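Local coordinates for protein aminotransferase class-III (PDB 5GHG) that probably transfers amino groups between amines and carbonyl compounds, using a pyridoxal phosphate cofactor that is bound here in its aminated form, at residues I40-V45 against V62-P67; A98-S103 against I341-D346; S117-N122 against I156-L161; Y187-A192 against E197-R202; Q410-I415 against E444-D449. The protein carries 1 engineered substitution. All blocks are in the same frame, centred on the assembly; numbering follows the deposited sequence.

Overall arrangement
Interaction 1 closes the first loop, of 16 residues, between strand 41-44 and the segment leading into helix 67-77. Interaction 2 spans a far longer one, from helix 93-104 to the end of helix 329-344. Interactions 3 and 4 are nested inside it, one after the other. Interaction 3 joins two helices at the cofactor; interaction 4 closes a short loop of four residues beside helix 196-214. Interaction 5 follows and ties the end of helix 400-411 to the C-terminal helix 433-455. Interactions 1 and 2 touch through a salt bridge, Glu66 to Arg345. Interactions 1 and 5 touch where Val42 packs on Ile415, and both reach the same sheet.

Interaction 1: residues I40-V45 against V62-P67; sequences IYVEDV and VGFSEP
Val42 lays its CG1 methyl over the face of the Phe64 ring. The methyl is 3.8 Å from the ring centroid and only 5° off the ring normal, a well-centred CH-pi contact. CG1 is 3.9 Å from Phe64 CD2 and nearly as close to the other ring carbons, so no single ring atom carries the contact. Val42 CG1 lies beside its own backbone N and anti to the carbonyl carbon (chi1 -65°), and this turn brings the methyl over the ring. The backbone adds a looser touch: Tyr41 O is 4.0 Å from Phe64 CB. The Tyr41 side chain leaves on the other side of the strand. Its ring has Ile40 CG1 over one face, and its OH bonds to Gln435.

The contact joins strand 41-44, which lies between strands 32-38 and 49-52 in a mixed seven-stranded sheet, to the loop before helix 67-77. In that loop Gly63 has backbone angles that would jam a CB against the preceding carbonyl O. The contact lies at the dimer interface: Tyr83 of the second subunit packs on Val42, and Phe82 of that subunit packs on Phe64. Across the two segments the side-chain contact is apolar and buried. It therefore rests on dispersion and shape, with no direction imposed by a polar bond.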
# COMPACT_ATOMS: atom_id res chain seq x y z
N ILE B 40 -23.69 2.44 13.07
CA ILE B 40 -22.57 2.01 13.91
C ILE B 40 -22.49 0.49 14.04
O ILE B 40 -21.58 0.00 14.72
CB ILE B 40 -22.62 2.60 15.33
CG1 ILE B 40 -23.77 2.00 16.15
CG2 ILE B 40 -22.68 4.14 15.28
CD1 ILE B 40 -23.65 2.29 17.66
N TYR B 41 -23.39 -0.25 13.39
CA TYR B 41 -23.49 -1.69 13.56
C TYR B 41 -22.96 -2.44 12.35
O TYR B 41 -23.02 -1.96 11.21
CB TYR B 41 -24.95 -2.13 13.80
CG TYR B 41 -25.67 -1.35 14.88
CD1 TYR B 41 -25.56 -1.70 16.22
CD2 TYR B 41 -26.49 -0.28 14.54
CE1 TYR B 41 -26.24 -0.97 17.22
CE2 TYR B 41 -27.15 0.46 15.53
CZ TYR B 41 -27.03 0.11 16.85
OH TYR B 41 -27.70 0.85 17.81
N VAL B 42 -22.47 -3.65 12.59
CA VAL B 42 -22.19 -4.62 11.56
C VAL B 42 -22.90 -5.91 11.94
O VAL B 42 -23.23 -6.15 13.10
CB VAL B 42 -20.68 -4.88 11.34
CG1 VAL B 42 -19.98 -3.63 10.82
CG2 VAL B 42 -20.02 -5.36 12.60
N GLU B 43 -23.11 -6.75 10.94
CA GLU B 43 -23.82 -8.01 11.10
C GLU B 43 -22.98 -9.11 10.46
O GLU B 43 -22.52 -8.95 9.32
CB GLU B 43 -25.20 -7.89 10.47
CG GLU B 43 -25.98 -9.15 10.32
CD GLU B 43 -27.31 -8.90 9.60
OE1 GLU B 43 -27.97 -7.88 9.92
OE2 GLU B 43 -27.64 -9.69 8.69
N ASP B 44 -22.74 -10.19 11.19
CA ASP B 44 -21.98 -11.29 10.62
C ASP B 44 -22.88 -12.18 9.77
O ASP B 44 -24.11 -12.00 9.72
CB ASP B 44 -21.27 -12.09 11.72
CG ASP B 44 -22.23 -12.80 12.67
OD1 ASP B 44 -23.37 -13.13 12.28
OD2 ASP B 44 -21.82 -13.06 13.83
N VAL B 45 -22.27 -13.15 9.08
CA VAL B 45 -23.04 -13.96 8.13
C VAL B 45 -24.06 -14.85 8.84
O VAL B 45 -24.96 -15.38 8.19
CB VAL B 45 -22.13 -14.85 7.27
CG1 VAL B 45 -21.22 -14.01 6.39
CG2 VAL B 45 -21.33 -15.81 8.15
N VAL B 62 -18.07 7.83 9.26
CA VAL B 62 -19.48 8.12 8.99
C VAL B 62 -20.37 6.90 9.15
O VAL B 62 -21.56 6.92 8.78
CB VAL B 62 -19.69 8.75 7.59
CG1 VAL B 62 -18.94 10.08 7.49
CG2 VAL B 62 -19.26 7.80 6.51
N GLY B 63 -19.83 5.81 9.69
CA GLY B 63 -20.62 4.61 9.85
C GLY B 63 -20.61 3.74 8.60
O GLY B 63 -20.02 4.09 7.57
N PHE B 64 -21.31 2.61 8.67
CA PHE B 64 -21.17 1.55 7.69
C PHE B 64 -22.29 1.52 6.65
O PHE B 64 -22.38 0.56 5.90
CB PHE B 64 -21.09 0.18 8.41
CG PHE B 64 -19.83 -0.03 9.18
CD1 PHE B 64 -19.72 0.42 10.49
CD2 PHE B 64 -18.73 -0.65 8.59
CE1 PHE B 64 -18.54 0.25 11.21
CE2 PHE B 64 -17.55 -0.84 9.31
CZ PHE B 64 -17.45 -0.39 10.61
N SER B 65 -23.14 2.54 6.61
CA SER B 65 -24.22 2.54 5.61
C SER B 65 -24.49 3.97 5.17
O SER B 65 -25.53 4.57 5.46
CB SER B 65 -25.49 1.89 6.18
OG SER B 65 -25.97 2.65 7.27
N GLU B 66 -23.53 4.56 4.46
CA GLU B 66 -23.65 5.94 3.99
C GLU B 66 -23.75 5.92 2.47
O GLU B 66 -22.73 5.96 1.77
CB GLU B 66 -22.48 6.79 4.47
CG GLU B 66 -22.61 8.26 4.09
CD GLU B 66 -24.05 8.77 4.23
OE1 GLU B 66 -24.77 8.86 3.19
OE2 GLU B 66 -24.46 9.05 5.39
N PRO B 67 -24.97 5.86 1.91
CA PRO B 67 -25.09 5.67 0.46
C PRO B 67 -24.63 6.87 -0.37
O PRO B 67 -24.39 6.69 -1.57
CB PRO B 67 -26.59 5.38 0.26
CG PRO B 67 -27.26 5.94 1.45
CD PRO B 67 -26.27 5.79 2.59

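Interaction 2: residues A98-S103 against I341-D346; sequences AEKLVS and IIEERD
Lys100 and Glu343 form the one ionic contact between the two helix segments, and it is a long one. Lys100 NZ is 3.9 Å from Glu343 OE2, so the pair is a salt bridge held by charge rather than by a close bond. The two side chains come from opposite directions; their CA atoms are 11.9 Å apart. The lysine bends twice, at chi2 (70°) and chi3 (66°), while the glutamate is extended beyond CG. The contact lies at the surface, where solvent probably weakens the attraction. Two further salt bridges flank the end of helix 329-344: Glu344 OE2 with Arg68 NH1, and Arg345 NH2 with Glu66 OE2.

The hydrogen bonds here are local to each helix or its end. Ser103 OG donates to Lys100 O at 2.7 Å, tilted 29° from the carbonyl plane. On the other side helix 329-344 ends in a Schellman motif. Asp346, with positive phi, is its C-prime residue: Asp346 N bonds to Glu343 O at 3.2 Å, and Leu347 N reaches Ile342 O. Glu343 thus sits in the last turn of its helix.

Side-chain packing fastens each helix to other parts of the fold. Leu101 leans on Phe114 of strand 111-115 and on Ala298 of strand 297-301, two neighbours in the sheet of the large cofactor-binding domain. Ile341 packs on Arg68 and Leu69 of helix 67-77.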
# COMPACT_ATOMS: atom_id res chain seq x y z
N ALA B 98 -6.77 17.92 -2.86
CA ALA B 98 -5.54 18.55 -2.41
C ALA B 98 -5.81 19.97 -1.91
O ALA B 98 -5.33 20.36 -0.84
CB ALA B 98 -4.51 18.58 -3.53
N GLU B 99 -6.59 20.73 -2.67
CA GLU B 99 -6.91 22.09 -2.26
C GLU B 99 -7.69 22.11 -0.94
O GLU B 99 -7.39 22.89 -0.04
CB GLU B 99 -7.70 22.79 -3.36
CG GLU B 99 -7.91 24.26 -3.07
CD GLU B 99 -8.86 24.92 -4.07
OE1 GLU B 99 -9.14 24.31 -5.14
OE2 GLU B 99 -9.31 26.06 -3.78
N LYS B 100 -8.68 21.22 -0.82
CA LYS B 100 -9.46 21.14 0.40
C LYS B 100 -8.59 20.80 1.61
O LYS B 100 -8.73 21.39 2.68
CB LYS B 100 -10.58 20.13 0.22
CG LYS B 100 -11.33 19.80 1.47
CD LYS B 100 -12.17 20.97 1.92
CE LYS B 100 -13.28 21.26 0.91
NZ LYS B 100 -14.14 22.41 1.37
N LEU B 101 -7.67 19.83 1.46
CA LEU B 101 -6.86 19.41 2.59
C LEU B 101 -5.90 20.51 3.03
O LEU B 101 -5.68 20.70 4.23
CB LEU B 101 -6.08 18.14 2.26
CG LEU B 101 -6.92 16.86 2.07
CD1 LEU B 101 -5.99 15.68 1.75
CD2 LEU B 101 -7.74 16.59 3.30
N VAL B 102 -5.28 21.21 2.07
CA VAL B 102 -4.43 22.32 2.44
C VAL B 102 -5.26 23.37 3.19
O VAL B 102 -4.83 23.88 4.23
CB VAL B 102 -3.74 22.91 1.19
CG1 VAL B 102 -3.03 24.24 1.52
CG2 VAL B 102 -2.72 21.92 0.65
N SER B 103 -6.46 23.66 2.70
CA SER B 103 -7.27 24.70 3.34
C SER B 103 -7.72 24.30 4.74
O SER B 103 -7.98 25.18 5.56
CB SER B 103 -8.49 25.03 2.46
OG SER B 103 -9.49 24.03 2.60
N ILE B 341 -19.65 15.43 4.11
CA ILE B 341 -20.62 14.90 5.06
C ILE B 341 -20.22 15.28 6.48
O ILE B 341 -21.05 15.75 7.26
CB ILE B 341 -20.77 13.36 4.90
CG1 ILE B 341 -21.45 13.04 3.56
CG2 ILE B 341 -21.59 12.77 6.05
CD1 ILE B 341 -21.34 11.56 3.16
N ILE B 342 -18.95 15.07 6.82
CA ILE B 342 -18.43 15.44 8.14
C ILE B 342 -18.71 16.91 8.43
O ILE B 342 -19.13 17.27 9.54
CB ILE B 342 -16.93 15.11 8.23
CG1 ILE B 342 -16.74 13.58 8.28
CG2 ILE B 342 -16.27 15.76 9.42
CD1 ILE B 342 -15.29 13.12 8.27
N GLU B 343 -18.50 17.77 7.43
CA GLU B 343 -18.77 19.20 7.53
C GLU B 343 -20.26 19.49 7.68
O GLU B 343 -20.69 20.18 8.61
CB GLU B 343 -18.28 19.91 6.28
CG GLU B 343 -17.00 20.67 6.41
CD GLU B 343 -16.48 21.10 5.04
OE1 GLU B 343 -17.34 21.47 4.18
OE2 GLU B 343 -15.24 21.05 4.83
N GLU B 344 -21.05 19.02 6.72
CA GLU B 344 -22.47 19.34 6.68
C GLU B 344 -23.19 18.87 7.93
O GLU B 344 -24.06 19.56 8.45
CB GLU B 344 -23.13 18.72 5.46
CG GLU B 344 -22.67 19.29 4.13
CD GLU B 344 -23.22 18.47 2.95
OE1 GLU B 344 -22.63 18.55 1.85
OE2 GLU B 344 -24.25 17.76 3.13
N ARG B 345 -22.86 17.67 8.40
CA ARG B 345 -23.57 17.10 9.53
C ARG B 345 -22.89 17.38 10.86
O ARG B 345 -23.27 16.80 11.88
CB ARG B 345 -23.76 15.60 9.32
CG ARG B 345 -24.46 15.36 8.00
CD ARG B 345 -24.88 13.94 7.79
NE ARG B 345 -25.49 13.82 6.46
CZ ARG B 345 -25.67 12.66 5.83
NH1 ARG B 345 -26.23 12.65 4.62
NH2 ARG B 345 -25.29 11.53 6.41
N ASP B 346 -21.89 18.26 10.87
CA ASP B 346 -21.31 18.73 12.12
C ASP B 346 -20.79 17.55 12.95
O ASP B 346 -20.99 17.47 14.16
CB ASP B 346 -22.35 19.55 12.89
CG ASP B 346 -21.74 20.66 13.74
OD1 ASP B 346 -20.61 21.11 13.44
OD2 ASP B 346 -22.41 21.08 14.71

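Interaction 3: residues S117-N122 against I156-L161; sequences SGSEAN and IASASL. With PMP (4'-deoxy-4'-aminopyridoxal-5'-phosphate), chain C.
Ser119 and Ser158 meet where two helices pass at a right angle, their segment axes 8.5 Å apart. This meeting is the looser part of the contact. Ser158 OG lies 3.4 Å from Ser119 O, a weak approach at best; its stronger polar partner is Thr155 OG1. Beyond it, Asn122 CB touches Ser158 CB at 4.1 Å and Leu161 CD1 only slightly farther off. All of these residues are buried.

The tight part lies at the start of helix 118-135, facing the cofactor. Here the helix forms part of the phosphate cup familiar from fold type I aminotransferases. Ser119 N donates to PMP O1P at 2.8 Å, and Gly118 N donates to PMP O2P at 3.0 Å. Ser119 OG stands beside its own backbone N (chi1 -63°), which brings the hydroxyl to the same O1P. The positive end of the helix would probably stabilise the phosphate. At Gly118 a CB would clash with PMP O4P.

A capping box shapes this turn: Glu120 N donates to Ser117 OG at 3.0 Å, nearly straight at 166°, and Ser117 N donates to Glu120 OE1. An alanine at Ser117 would remove the hydroxyl and would probably leave Glu120 N without its cap and Glu120 OE2 of the second subunit without this partner. Near the pyridine ring, Asn122 ND2 is held by His152 O and Asp258 OD2.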
# COMPACT_ATOMS: atom_id res chain seq x y z
N SER B 117 -2.16 4.08 1.16
CA SER B 117 -2.20 3.67 2.56
C SER B 117 -1.40 4.64 3.41
O SER B 117 -0.54 5.36 2.92
CB SER B 117 -1.61 2.26 2.72
OG SER B 117 -0.25 2.27 2.36
N GLY B 118 -1.68 4.61 4.72
CA GLY B 118 -0.85 5.34 5.67
C GLY B 118 0.59 4.87 5.66
O GLY B 118 1.52 5.68 5.79
N SER B 119 0.81 3.56 5.52
CA SER B 119 2.14 3.00 5.41
C SER B 119 2.91 3.60 4.23
O SER B 119 4.07 3.99 4.37
CB SER B 119 2.08 1.46 5.27
OG SER B 119 1.50 0.84 6.42
N GLU B 120 2.29 3.65 3.05
CA GLU B 120 2.95 4.26 1.90
C GLU B 120 3.21 5.75 2.14
O GLU B 120 4.23 6.28 1.71
CB GLU B 120 2.10 4.12 0.63
CG GLU B 120 2.14 2.78 -0.05
CD GLU B 120 1.04 2.71 -1.15
OE1 GLU B 120 0.00 3.38 -0.98
OE2 GLU B 120 1.23 2.01 -2.16
N ALA B 121 2.27 6.44 2.79
CA ALA B 121 2.47 7.86 3.07
C ALA B 121 3.71 8.08 3.93
O ALA B 121 4.58 8.88 3.60
CB ALA B 121 1.23 8.45 3.74
N ASN B 122 3.80 7.36 5.05
CA ASN B 122 4.96 7.52 5.93
C ASN B 122 6.25 7.08 5.25
O ASN B 122 7.31 7.67 5.47
CB ASN B 122 4.73 6.75 7.23
CG ASN B 122 3.87 7.51 8.21
OD1 ASN B 122 3.87 8.76 8.20
ND2 ASN B 122 3.10 6.80 9.03
N ILE B 156 8.62 -1.81 4.80
CA ILE B 156 9.90 -2.07 5.47
C ILE B 156 10.36 -0.82 6.23
O ILE B 156 10.81 -0.91 7.39
CB ILE B 156 10.93 -2.60 4.47
CG1 ILE B 156 10.68 -4.09 4.24
CG2 ILE B 156 12.34 -2.33 4.95
CD1 ILE B 156 11.39 -4.72 3.08
N ALA B 157 10.22 0.35 5.62
CA ALA B 157 10.60 1.58 6.29
C ALA B 157 9.59 1.99 7.37
O ALA B 157 9.97 2.35 8.48
CB ALA B 157 10.78 2.71 5.29
N SER B 158 8.29 1.95 7.07
CA SER B 158 7.35 2.46 8.06
C SER B 158 7.13 1.45 9.20
O SER B 158 6.86 1.87 10.33
CB SER B 158 6.03 2.89 7.41
OG SER B 158 5.42 1.85 6.66
N ALA B 159 7.28 0.15 8.94
CA ALA B 159 7.32 -0.82 10.03
C ALA B 159 8.54 -0.62 10.93
O ALA B 159 8.51 -1.00 12.11
CB ALA B 159 7.33 -2.25 9.49
N SER B 160 9.61 -0.06 10.38
CA SER B 160 10.76 0.30 11.20
C SER B 160 10.44 1.49 12.10
O SER B 160 10.88 1.52 13.25
CB SER B 160 11.97 0.62 10.31
OG SER B 160 12.39 -0.54 9.59
N LEU B 161 9.69 2.46 11.57
CA LEU B 161 9.22 3.58 12.40
C LEU B 161 8.34 3.07 13.53
O LEU B 161 8.42 3.55 14.67
CB LEU B 161 8.45 4.58 11.54
CG LEU B 161 9.20 5.33 10.44
CD1 LEU B 161 8.23 6.13 9.60
CD2 LEU B 161 10.29 6.22 11.05
N1 PMP C . -0.09 5.51 11.09
C2 PMP C . -1.01 5.25 12.06
C2A PMP C . -1.07 6.15 13.26
C3 PMP C . -1.88 4.15 11.96
O3 PMP C . -2.73 3.90 13.01
C4 PMP C . -1.83 3.31 10.81
C4A PMP C . -2.78 2.15 10.58
N4A PMP C . -3.09 1.37 11.75
C5 PMP C . -0.87 3.63 9.82
C6 PMP C . -0.06 4.75 9.95
C5A PMP C . -0.69 2.80 8.58
O4P PMP C . -1.83 2.94 7.72
P PMP C . -2.18 1.72 6.68
O1P PMP C . -0.94 1.37 5.93
O2P PMP C . -3.27 2.31 5.81
O3P PMP C . -2.65 0.52 7.47

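Interaction 4: residues Y187-A192 against E197-R202; sequences YREGQA and EQFATR
Arg202 reaches from helix 196-214 back to the end of helix 186-189, across the short loop that joins the two helices. Its chain bends at chi3 (66°), and NH1 meets Glu189 O at 3.0 Å near the guanidinium plane, a weak hydrogen bond. Gln191 lays its amide over one guanidinium face. The two planes are 6° apart, with NE2 3.5 Å from Arg202 CZ. Outside the segments, Glu194 OE1 pairs with Arg202 NE and Glu206 OE1 with NH2. A leucine at Arg202 would probably leave Glu194 and Glu206 without this positive mate and the Gln191 amide without its stacking partner.

Phe199, one helical turn earlier, fills the buried side. Gly190 N sits over one face of its ring, 4.1 Å from CE1, and Glu189 CB comes in obliquely at 3.6 Å from CZ. At the outer edge a water bridges the charged ends. It donates to Glu189 OE2 at 2.9 Å and accepts from Arg202 NH2 at 2.9 Å.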
# COMPACT_ATOMS: atom_id res chain seq x y z
N TYR B 187 1.28 5.80 33.17
CA TYR B 187 0.87 4.65 33.98
C TYR B 187 1.88 3.51 33.92
O TYR B 187 2.08 2.80 34.90
CB TYR B 187 -0.52 4.17 33.51
CG TYR B 187 -1.05 2.94 34.21
CD1 TYR B 187 -1.46 3.00 35.54
CD2 TYR B 187 -1.18 1.73 33.54
CE1 TYR B 187 -1.97 1.87 36.18
CE2 TYR B 187 -1.69 0.60 34.17
CZ TYR B 187 -2.09 0.68 35.49
OH TYR B 187 -2.58 -0.43 36.13
N ARG B 188 2.48 3.29 32.75
CA ARG B 188 3.42 2.18 32.59
C ARG B 188 4.89 2.58 32.70
O ARG B 188 5.75 1.72 32.85
CB ARG B 188 3.20 1.49 31.24
CG ARG B 188 1.96 0.57 31.21
CD ARG B 188 2.21 -0.67 32.05
NE ARG B 188 0.98 -1.42 32.33
CZ ARG B 188 0.90 -2.40 33.23
NH1 ARG B 188 1.97 -2.74 33.93
NH2 ARG B 188 -0.25 -3.03 33.45
N GLU B 189 5.21 3.88 32.60
CA GLU B 189 6.61 4.30 32.54
C GLU B 189 7.02 5.22 33.66
O GLU B 189 8.22 5.38 33.89
CB GLU B 189 6.91 4.99 31.20
CG GLU B 189 6.76 4.09 29.98
CD GLU B 189 7.88 3.10 29.86
OE1 GLU B 189 7.72 2.11 29.12
OE2 GLU B 189 8.94 3.33 30.49
N GLY B 190 6.07 5.85 34.35
CA GLY B 190 6.43 6.78 35.41
C GLY B 190 7.11 6.05 36.55
O GLY B 190 6.78 4.92 36.87
N GLN B 191 8.10 6.71 37.15
CA GLN B 191 8.85 6.09 38.23
C GLN B 191 8.17 6.38 39.56
O GLN B 191 7.26 7.22 39.65
CB GLN B 191 10.30 6.58 38.20
CG GLN B 191 10.99 6.19 36.90
CD GLN B 191 12.31 6.93 36.67
OE1 GLN B 191 12.63 7.91 37.33
NE2 GLN B 191 13.07 6.46 35.69
N ALA B 192 8.58 5.66 40.60
CA ALA B 192 8.01 5.91 41.92
C ALA B 192 8.25 7.37 42.31
O ALA B 192 9.38 7.87 42.22
CB ALA B 192 8.62 4.97 42.96
N GLU B 197 3.88 15.71 35.08
CA GLU B 197 4.68 16.72 34.41
C GLU B 197 6.18 16.45 34.55
O GLU B 197 6.95 16.78 33.64
CB GLU B 197 4.33 18.13 34.91
CG GLU B 197 2.95 18.59 34.47
CD GLU B 197 2.70 20.08 34.72
OE1 GLU B 197 1.53 20.53 34.55
OE2 GLU B 197 3.66 20.80 35.07
N GLN B 198 6.61 15.87 35.66
CA GLN B 198 8.01 15.49 35.79
C GLN B 198 8.36 14.41 34.77
O GLN B 198 9.44 14.42 34.18
CB GLN B 198 8.32 15.02 37.21
CG GLN B 198 9.75 14.55 37.45
CD GLN B 198 10.80 15.59 37.11
OE1 GLN B 198 11.86 15.28 36.51
NE2 GLN B 198 10.54 16.82 37.48
N PHE B 199 7.44 13.47 34.56
CA PHE B 199 7.64 12.43 33.57
C PHE B 199 7.78 13.04 32.16
O PHE B 199 8.62 12.61 31.38
CB PHE B 199 6.45 11.46 33.65
CG PHE B 199 6.42 10.42 32.58
CD1 PHE B 199 7.46 9.50 32.44
CD2 PHE B 199 5.32 10.32 31.73
CE1 PHE B 199 7.40 8.52 31.47
CE2 PHE B 199 5.27 9.33 30.76
CZ PHE B 199 6.30 8.45 30.63
N ALA B 200 6.99 14.06 31.86
CA ALA B 200 7.11 14.75 30.59
C ALA B 200 8.47 15.43 30.46
O ALA B 200 9.12 15.37 29.40
CB ALA B 200 5.99 15.75 30.42
N THR B 201 8.91 16.08 31.52
CA THR B 201 10.24 16.66 31.53
C THR B 201 11.30 15.60 31.28
O THR B 201 12.23 15.80 30.48
CB THR B 201 10.48 17.40 32.85
OG1 THR B 201 9.67 18.56 32.89
CG2 THR B 201 11.96 17.80 33.01
N ARG B 202 11.19 14.45 31.96
CA ARG B 202 12.18 13.40 31.76
C ARG B 202 12.17 12.88 30.32
O ARG B 202 13.24 12.58 29.76
CB ARG B 202 11.96 12.24 32.74
CG ARG B 202 12.87 11.06 32.44
CD ARG B 202 12.97 10.06 33.60
NE ARG B 202 11.71 9.37 33.87
CZ ARG B 202 11.32 8.24 33.30
NH1 ARG B 202 10.16 7.67 33.66
NH2 ARG B 202 12.07 7.67 32.37
O HOH W 1 10.36 5.80 30.94

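Interaction 5: residues Q410-I415 against E444-D449; sequences QERGVI and EATLND
Arg412 grips Asp449 side-on, with two nitrogens on one oxygen. Arg412 NH2 donates to Asp449 OD2 at 2.8 Å, fairly straight at 162°. Arg412 NE reaches the same OD2 at 3.2 Å with a more bent bond. The oxygen lies in the guanidinium plane, but the carboxylate is turned 43° against that plane. Both nitrogens approach OD2 from the same face of the carboxylate. The pair is a salt bridge near the surface.

The flat of the guanidinium rests on the helix. Ala445 CB sits over the centre of one face and is 3.3 Å from Arg412 NH1. Farther back along the side chain, Arg412 CD passes Thr446 OG1 at 3.4 Å, and that hydroxyl bonds to Ala442 O of its own helix. Arg412 is extended from CG to NE, and this length spans the gap to Asp449, a helical turn beyond Ala445.

The backbone positions the arginine at the end of helix 400-411, which closes in a Schellman motif. Gly413 is the C-prime residue, with positive phi; Gly413 N bonds to Gln410 O at 3.0 Å, and Val414 N reaches Leu409 O. The chain then enters strand 414-419, whose first residues run beside strand 49-52, with Gly413 and Ile415 bonded to Ile51. Helix 433-455 flanks this turn, and Thr446 also packs on Val408 and Leu409 of helix 400-411.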
# COMPACT_ATOMS: atom_id res chain seq x y z
N GLN B 410 -17.68 -9.17 22.97
CA GLN B 410 -18.25 -9.54 21.68
C GLN B 410 -19.51 -10.40 21.84
O GLN B 410 -20.47 -10.25 21.07
CB GLN B 410 -17.20 -10.28 20.83
CG GLN B 410 -17.70 -10.69 19.44
CD GLN B 410 -16.59 -11.34 18.62
OE1 GLN B 410 -15.47 -10.83 18.59
NE2 GLN B 410 -16.87 -12.49 18.02
N GLU B 411 -19.53 -11.29 22.83
CA GLU B 411 -20.75 -12.02 23.15
C GLU B 411 -21.89 -11.07 23.50
O GLU B 411 -23.05 -11.37 23.24
CB GLU B 411 -20.53 -12.98 24.32
CG GLU B 411 -19.61 -14.15 24.06
CD GLU B 411 -19.46 -15.02 25.31
OE1 GLU B 411 -18.37 -14.99 25.95
OE2 GLU B 411 -20.47 -15.68 25.70
N ARG B 412 -21.58 -9.96 24.15
CA ARG B 412 -22.56 -8.97 24.52
C ARG B 412 -22.82 -7.95 23.40
O ARG B 412 -23.44 -6.91 23.64
CB ARG B 412 -22.13 -8.24 25.80
CG ARG B 412 -22.27 -9.11 27.04
CD ARG B 412 -21.71 -8.47 28.29
NE ARG B 412 -22.03 -9.23 29.50
CZ ARG B 412 -23.18 -9.11 30.16
NH1 ARG B 412 -24.11 -8.25 29.73
NH2 ARG B 412 -23.38 -9.85 31.24
N GLY B 413 -22.37 -8.24 22.18
CA GLY B 413 -22.75 -7.45 21.03
C GLY B 413 -21.94 -6.19 20.81
O GLY B 413 -22.45 -5.24 20.22
N VAL B 414 -20.70 -6.15 21.29
CA VAL B 414 -19.84 -4.99 21.13
C VAL B 414 -18.47 -5.49 20.64
O VAL B 414 -17.86 -6.37 21.27
CB VAL B 414 -19.68 -4.20 22.44
CG1 VAL B 414 -18.64 -3.09 22.29
CG2 VAL B 414 -21.02 -3.62 22.90
N ILE B 415 -18.00 -4.94 19.53
CA ILE B 415 -16.69 -5.27 18.98
C ILE B 415 -15.71 -4.21 19.48
O ILE B 415 -15.78 -3.04 19.08
CB ILE B 415 -16.71 -5.35 17.45
CG1 ILE B 415 -17.55 -6.54 17.00
CG2 ILE B 415 -15.29 -5.44 16.89
CD1 ILE B 415 -17.84 -6.57 15.52
N GLU B 444 -19.18 -2.57 31.38
CA GLU B 444 -19.32 -2.76 32.82
C GLU B 444 -19.77 -4.18 33.15
O GLU B 444 -19.20 -4.83 34.03
CB GLU B 444 -20.31 -1.74 33.39
CG GLU B 444 -20.58 -1.98 34.87
CD GLU B 444 -21.42 -0.88 35.50
OE1 GLU B 444 -22.09 -0.13 34.76
OE2 GLU B 444 -21.38 -0.77 36.73
N ALA B 445 -20.81 -4.66 32.45
CA ALA B 445 -21.29 -6.02 32.69
C ALA B 445 -20.22 -7.05 32.33
O ALA B 445 -20.09 -8.08 32.99
CB ALA B 445 -22.57 -6.27 31.90
N THR B 446 -19.47 -6.79 31.26
CA THR B 446 -18.36 -7.66 30.88
C THR B 446 -17.34 -7.78 32.01
O THR B 446 -16.88 -8.88 32.34
CB THR B 446 -17.66 -7.12 29.63
OG1 THR B 446 -18.52 -7.28 28.50
CG2 THR B 446 -16.39 -7.88 29.38
N LEU B 447 -16.94 -6.65 32.59
CA LEU B 447 -15.94 -6.69 33.64
C LEU B 447 -16.47 -7.43 34.87
O LEU B 447 -15.72 -8.16 35.52
CB LEU B 447 -15.50 -5.28 34.01
CG LEU B 447 -14.80 -4.57 32.85
CD1 LEU B 447 -14.33 -3.18 33.26
CD2 LEU B 447 -13.64 -5.39 32.32
N ASN B 448 -17.75 -7.27 35.19
CA ASN B 448 -18.34 -8.04 36.29
C ASN B 448 -18.34 -9.54 35.99
O ASN B 448 -18.00 -10.35 36.86
CB ASN B 448 -19.75 -7.54 36.58
CG ASN B 448 -19.74 -6.17 37.22
OD1 ASN B 448 -18.72 -5.75 37.78
ND2 ASN B 448 -20.83 -5.45 37.12
N ASP B 449 -18.71 -9.92 34.76
CA ASP B 449 -18.67 -11.33 34.37
C ASP B 449 -17.26 -11.91 34.50
O ASP B 449 -17.07 -13.01 35.03
CB ASP B 449 -19.16 -11.52 32.94
CG ASP B 449 -20.68 -11.46 32.82
OD1 ASP B 449 -21.35 -11.42 33.88
OD2 ASP B 449 -21.18 -11.46 31.65
O HOH W 2 -21.27 -12.39 29.39